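Local structure of argininosuccinate lyase (Chelativorans sp., 6RXA) at residues 387-396 / 410-418. The protein works as a C-N lyase of the aspartase/fumarase superfamily, known as EDDS lyase, and probably splits argininosuccinate into fumarate and arginine. The protein carries 2 engineered substitutions. Residues are numbered along the deposited sequence; the frame is centred on the assembly and turned at random.
Sequences EIVAHVVITA and LVQEAAVAQ
The backbone O of His391 is gripped twice by Thr395, whose N and OG1 approach from opposite faces of the carbonyl plane, OG1 at 3.0 Å. This clasp leaves the methyl of Thr395 turned to helix 408-419, where CG2 presses on Leu410 CD1 at a tight 3.5 Å. One turn back, His391 reaches its imidazole over to helix 408-419, CG anti to the backbone N (chi1 -170°). His391 ND1 donates to Gln418 OE1 over 3.0 Å; the acceptor lies 33° out of the ring plane and the N-H points off line. Ala414 O sits over one ring face, His391 CD2 meets Ala414 CB at 3.6 Å, and Ala417 CB lies by NE2. Putting an alanine in place of His391 would probably leave Gln418 OE1 without its donor and open a gap above Ala414 and Ala417. Gln418, bent at chi2, also lays its CG against Glu387 CG (3.7 Å), while Glu387 OE1 turns to Gly12 N of the second subunit. Deeper in, Val392 CG2 crowds Ala414 CB at 3.4 Å, Leu410 CD2 fits against Ala396 CB, and Ile388 CG2 rests on the Ala415 backbone. Ile406, from the connecting loop, covers Val392 and Val411. The small alanines let the axes pass 8.4 Å apart at 120°: two consecutive helices, joined by a short loop and packed at a steep crossing, in the helical C-terminal region of the argininosuccinate lyase family.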
ATOM      1  N   GLU A 387     -21.692 -21.359 -31.336  1.00 26.83           N
ATOM      2  CA  GLU A 387     -22.696 -20.413 -31.812  1.00 32.05           C
ATOM      3  C   GLU A 387     -24.089 -21.032 -31.823  1.00 28.53           C
ATOM      4  O   GLU A 387     -25.079 -20.354 -31.514  1.00 25.16           O
ATOM      5  CB  GLU A 387     -22.320 -19.919 -33.213  1.00 44.20           C
ATOM      6  CG  GLU A 387     -22.990 -18.610 -33.631  1.00 57.73           C
ATOM      7  CD  GLU A 387     -22.584 -17.422 -32.764  1.00 64.79           C
ATOM      8  OE1 GLU A 387     -23.473 -16.629 -32.394  1.00 65.12           O
ATOM      9  OE2 GLU A 387     -21.382 -17.279 -32.453  1.00 66.57           O
ATOM     10  N   ILE A 388     -24.195 -22.307 -32.197  1.00 28.13           N
ATOM     11  CA  ILE A 388     -25.492 -22.979 -32.163  1.00 27.97           C
ATOM     12  C   ILE A 388     -26.019 -23.029 -30.734  1.00 26.37           C
ATOM     13  O   ILE A 388     -27.185 -22.712 -30.463  1.00 24.23           O
ATOM     14  CB  ILE A 388     -25.388 -24.395 -32.749  1.00 29.37           C
ATOM     15  CG1 ILE A 388     -25.084 -24.358 -34.246  1.00 31.57           C
ATOM     16  CG2 ILE A 388     -26.706 -25.143 -32.491  1.00 29.31           C
ATOM     17  CD1 ILE A 388     -24.731 -25.721 -34.818  1.00 31.32           C
ATOM     18  N   VAL A 389     -25.174 -23.455 -29.796  1.00 26.35           N
ATOM     19  CA  VAL A 389     -25.642 -23.601 -28.422  1.00 24.37           C
ATOM     20  C   VAL A 389     -25.943 -22.248 -27.781  1.00 23.69           C
ATOM     21  O   VAL A 389     -26.873 -22.127 -26.984  1.00 22.32           O
ATOM     22  CB  VAL A 389     -24.664 -24.458 -27.599  1.00 22.48           C
ATOM     23  CG1 VAL A 389     -25.110 -24.509 -26.136  1.00 22.33           C
ATOM     24  CG2 VAL A 389     -24.565 -25.865 -28.203  1.00 22.41           C
ATOM     25  N   ALA A 390     -25.197 -21.198 -28.113  1.00 23.12           N
ATOM     26  CA  ALA A 390     -25.574 -19.886 -27.598  1.00 22.68           C
ATOM     27  C   ALA A 390     -26.989 -19.523 -28.037  1.00 23.52           C
ATOM     28  O   ALA A 390     -27.756 -18.940 -27.259  1.00 23.72           O
ATOM     29  CB  ALA A 390     -24.577 -18.828 -28.053  1.00 22.80           C
ATOM     30  N   HIS A 391     -27.349 -19.860 -29.283  1.00 25.15           N
ATOM     31  CA  HIS A 391     -28.700 -19.593 -29.768  1.00 28.98           C
ATOM     32  C   HIS A 391     -29.721 -20.422 -28.999  1.00 26.56           C
ATOM     33  O   HIS A 391     -30.814 -19.939 -28.682  1.00 25.81           O
ATOM     34  CB  HIS A 391     -28.777 -19.890 -31.270  1.00 37.47           C
ATOM     35  CG  HIS A 391     -30.048 -19.436 -31.925  1.00 47.61           C
ATOM     36  ND1 HIS A 391     -30.097 -18.366 -32.793  1.00 50.27           N
ATOM     37  CD2 HIS A 391     -31.314 -19.918 -31.855  1.00 50.84           C
ATOM     38  CE1 HIS A 391     -31.336 -18.199 -33.219  1.00 50.51           C
ATOM     39  NE2 HIS A 391     -32.095 -19.127 -32.665  1.00 51.21           N
ATOM     40  N   VAL A 392     -29.377 -21.667 -28.671  1.00 24.83           N
ATOM     41  CA  VAL A 392     -30.253 -22.470 -27.830  1.00 25.25           C
ATOM     42  C   VAL A 392     -30.540 -21.734 -26.530  1.00 25.59           C
ATOM     43  O   VAL A 392     -31.692 -21.610 -26.101  1.00 25.39           O
ATOM     44  CB  VAL A 392     -29.641 -23.856 -27.571  1.00 26.58           C
ATOM     45  CG1 VAL A 392     -30.443 -24.575 -26.494  1.00 28.08           C
ATOM     46  CG2 VAL A 392     -29.590 -24.676 -28.868  1.00 27.51           C
ATOM     47  N   VAL A 393     -29.493 -21.222 -25.882  1.00 24.38           N
ATOM     48  CA  VAL A 393     -29.691 -20.548 -24.604  1.00 24.28           C
ATOM     49  C   VAL A 393     -30.547 -19.302 -24.777  1.00 24.29           C
ATOM     50  O   VAL A 393     -31.433 -19.022 -23.966  1.00 24.25           O
ATOM     51  CB  VAL A 393     -28.346 -20.191 -23.950  1.00 23.87           C
ATOM     52  CG1 VAL A 393     -28.578 -19.334 -22.707  1.00 23.09           C
ATOM     53  CG2 VAL A 393     -27.597 -21.431 -23.584  1.00 24.43           C
ATOM     54  N   ILE A 394     -30.244 -18.494 -25.793  1.00 24.50           N
ATOM     55  CA  ILE A 394     -30.999 -17.262 -26.011  1.00 27.93           C
ATOM     56  C   ILE A 394     -32.474 -17.581 -26.190  1.00 29.39           C
ATOM     57  O   ILE A 394     -33.343 -16.970 -25.557  1.00 28.97           O
ATOM     58  CB  ILE A 394     -30.424 -16.492 -27.213  1.00 29.26           C
ATOM     59  CG1 ILE A 394     -29.019 -15.976 -26.866  1.00 28.56           C
ATOM     60  CG2 ILE A 394     -31.336 -15.339 -27.609  1.00 30.57           C
ATOM     61  CD1 ILE A 394     -28.259 -15.422 -28.043  1.00 28.97           C
ATOM     62  N   THR A 395     -32.774 -18.564 -27.035  1.00 29.93           N
ATOM     63  CA  THR A 395     -34.160 -18.945 -27.258  1.00 31.14           C
ATOM     64  C   THR A 395     -34.774 -19.521 -25.991  1.00 31.38           C
ATOM     65  O   THR A 395     -35.915 -19.193 -25.648  1.00 30.02           O
ATOM     66  CB  THR A 395     -34.235 -19.943 -28.410  1.00 37.24           C
ATOM     67  OG1 THR A 395     -33.639 -19.371 -29.583  1.00 34.84           O
ATOM     68  CG2 THR A 395     -35.679 -20.296 -28.703  1.00 48.25           C
ATOM     69  N   ALA A 396     -34.028 -20.362 -25.267  1.00 30.73           N
ATOM     70  CA  ALA A 396     -34.582 -20.979 -24.066  1.00 29.18           C
ATOM     71  C   ALA A 396     -34.938 -19.933 -23.017  1.00 29.49           C
ATOM     72  O   ALA A 396     -35.968 -20.043 -22.346  1.00 30.16           O
ATOM     73  CB  ALA A 396     -33.600 -21.998 -23.484  1.00 28.02           C
ATOM     74  N   LEU A 410     -35.797 -27.803 -29.818  1.00 31.79           N
ATOM     75  CA  LEU A 410     -35.136 -26.516 -29.627  1.00 29.57           C
ATOM     76  C   LEU A 410     -33.723 -26.524 -30.203  1.00 26.96           C
ATOM     77  O   LEU A 410     -33.275 -25.525 -30.782  1.00 27.28           O
ATOM     78  CB  LEU A 410     -35.121 -26.174 -28.139  1.00 30.32           C
ATOM     79  CG  LEU A 410     -34.722 -24.746 -27.791  1.00 32.66           C
ATOM     80  CD1 LEU A 410     -35.729 -23.765 -28.329  1.00 32.69           C
ATOM     81  CD2 LEU A 410     -34.593 -24.574 -26.293  1.00 34.91           C
ATOM     82  N   VAL A 411     -33.006 -27.642 -30.070  1.00 25.89           N
ATOM     83  CA  VAL A 411     -31.648 -27.711 -30.601  1.00 27.49           C
ATOM     84  C   VAL A 411     -31.664 -27.691 -32.124  1.00 28.98           C
ATOM     85  O   VAL A 411     -30.803 -27.066 -32.756  1.00 28.59           O
ATOM     86  CB  VAL A 411     -30.926 -28.963 -30.073  1.00 27.90           C
ATOM     87  CG1 VAL A 411     -29.625 -29.197 -30.841  1.00 31.32           C
ATOM     88  CG2 VAL A 411     -30.681 -28.840 -28.581  1.00 25.71           C
ATOM     89  N   GLN A 412     -32.608 -28.404 -32.742  1.00 29.72           N
ATOM     90  CA  GLN A 412     -32.660 -28.406 -34.199  1.00 30.13           C
ATOM     91  C   GLN A 412     -33.024 -27.025 -34.727  1.00 30.01           C
ATOM     92  O   GLN A 412     -32.440 -26.559 -35.713  1.00 29.84           O
ATOM     93  CB  GLN A 412     -33.645 -29.458 -34.705  1.00 34.44           C
ATOM     94  CG  GLN A 412     -33.253 -30.904 -34.413  1.00 45.85           C
ATOM     95  CD  GLN A 412     -31.966 -31.343 -35.103  1.00 56.69           C
ATOM     96  OE1 GLN A 412     -31.637 -30.888 -36.201  1.00 47.40           O
ATOM     97  NE2 GLN A 412     -31.232 -32.237 -34.452  1.00 71.57           N
ATOM     98  N   GLU A 413     -33.972 -26.343 -34.070  1.00 30.22           N
ATOM     99  CA  GLU A 413     -34.341 -24.998 -34.500  1.00 33.44           C
ATOM    100  C   GLU A 413     -33.148 -24.054 -34.437  1.00 34.40           C
ATOM    101  O   GLU A 413     -32.955 -23.223 -35.329  1.00 35.86           O
ATOM    102  CB  GLU A 413     -35.473 -24.453 -33.629  1.00 38.46           C
ATOM    103  CG  GLU A 413     -36.795 -25.180 -33.767  1.00 55.23           C
ATOM    104  CD  GLU A 413     -37.873 -24.606 -32.864  1.00 70.94           C
ATOM    105  OE1 GLU A 413     -38.933 -25.252 -32.724  1.00 79.45           O
ATOM    106  OE2 GLU A 413     -37.663 -23.512 -32.295  1.00 72.97           O
ATOM    107  N   ALA A 414     -32.344 -24.154 -33.377  1.00 32.77           N
ATOM    108  CA  ALA A 414     -31.183 -23.285 -33.257  1.00 31.15           C
ATOM    109  C   ALA A 414     -30.167 -23.582 -34.347  1.00 33.01           C
ATOM    110  O   ALA A 414     -29.584 -22.657 -34.925  1.00 34.52           O
ATOM    111  CB  ALA A 414     -30.540 -23.484 -31.886  1.00 28.92           C
ATOM    112  N   ALA A 415     -29.928 -24.862 -34.628  1.00 33.06           N
ATOM    113  CA  ALA A 415     -29.009 -25.210 -35.698  1.00 34.73           C
ATOM    114  C   ALA A 415     -29.510 -24.642 -37.016  1.00 35.14           C
ATOM    115  O   ALA A 415     -28.730 -24.084 -37.795  1.00 34.79           O
ATOM    116  CB  ALA A 415     -28.846 -26.727 -35.773  1.00 34.34           C
ATOM    117  N   VAL A 416     -30.820 -24.736 -37.260  1.00 34.80           N
ATOM    118  CA  VAL A 416     -31.393 -24.219 -38.503  1.00 36.84           C
ATOM    119  C   VAL A 416     -31.306 -22.699 -38.539  1.00 40.44           C
ATOM    120  O   VAL A 416     -30.871 -22.111 -39.538  1.00 38.25           O
ATOM    121  CB  VAL A 416     -32.839 -24.718 -38.674  1.00 34.16           C
ATOM    122  CG1 VAL A 416     -33.574 -23.926 -39.765  1.00 36.56           C
ATOM    123  CG2 VAL A 416     -32.852 -26.215 -39.002  1.00 30.13           C
ATOM    124  N   ALA A 417     -31.706 -22.041 -37.443  1.00 42.95           N
ATOM    125  CA  ALA A 417     -31.706 -20.582 -37.408  1.00 45.50           C
ATOM    126  C   ALA A 417     -30.306 -20.019 -37.593  1.00 43.63           C
ATOM    127  O   ALA A 417     -30.135 -18.964 -38.213  1.00 43.39           O
ATOM    128  CB  ALA A 417     -32.288 -20.094 -36.080  1.00 50.00           C
ATOM    129  N   GLN A 418     -29.296 -20.710 -37.077  1.00 43.58           N
ATOM    130  CA  GLN A 418     -27.934 -20.202 -37.093  1.00 48.16           C
ATOM    131  C   GLN A 418     -27.111 -20.738 -38.254  1.00 48.79           C
ATOM    132  O   GLN A 418     -26.065 -20.165 -38.570  1.00 54.35           O
ATOM    133  CB  GLN A 418     -27.245 -20.579 -35.775  1.00 53.58           C
ATOM    134  CG  GLN A 418     -26.156 -19.625 -35.346  1.00 59.23           C
ATOM    135  CD  GLN A 418     -26.668 -18.220 -35.112  1.00 57.87           C
ATOM    136  OE1 GLN A 418     -27.770 -18.022 -34.599  1.00 47.34           O
ATOM    137  NE2 GLN A 418     -25.871 -17.233 -35.500  1.00 64.80           N
TER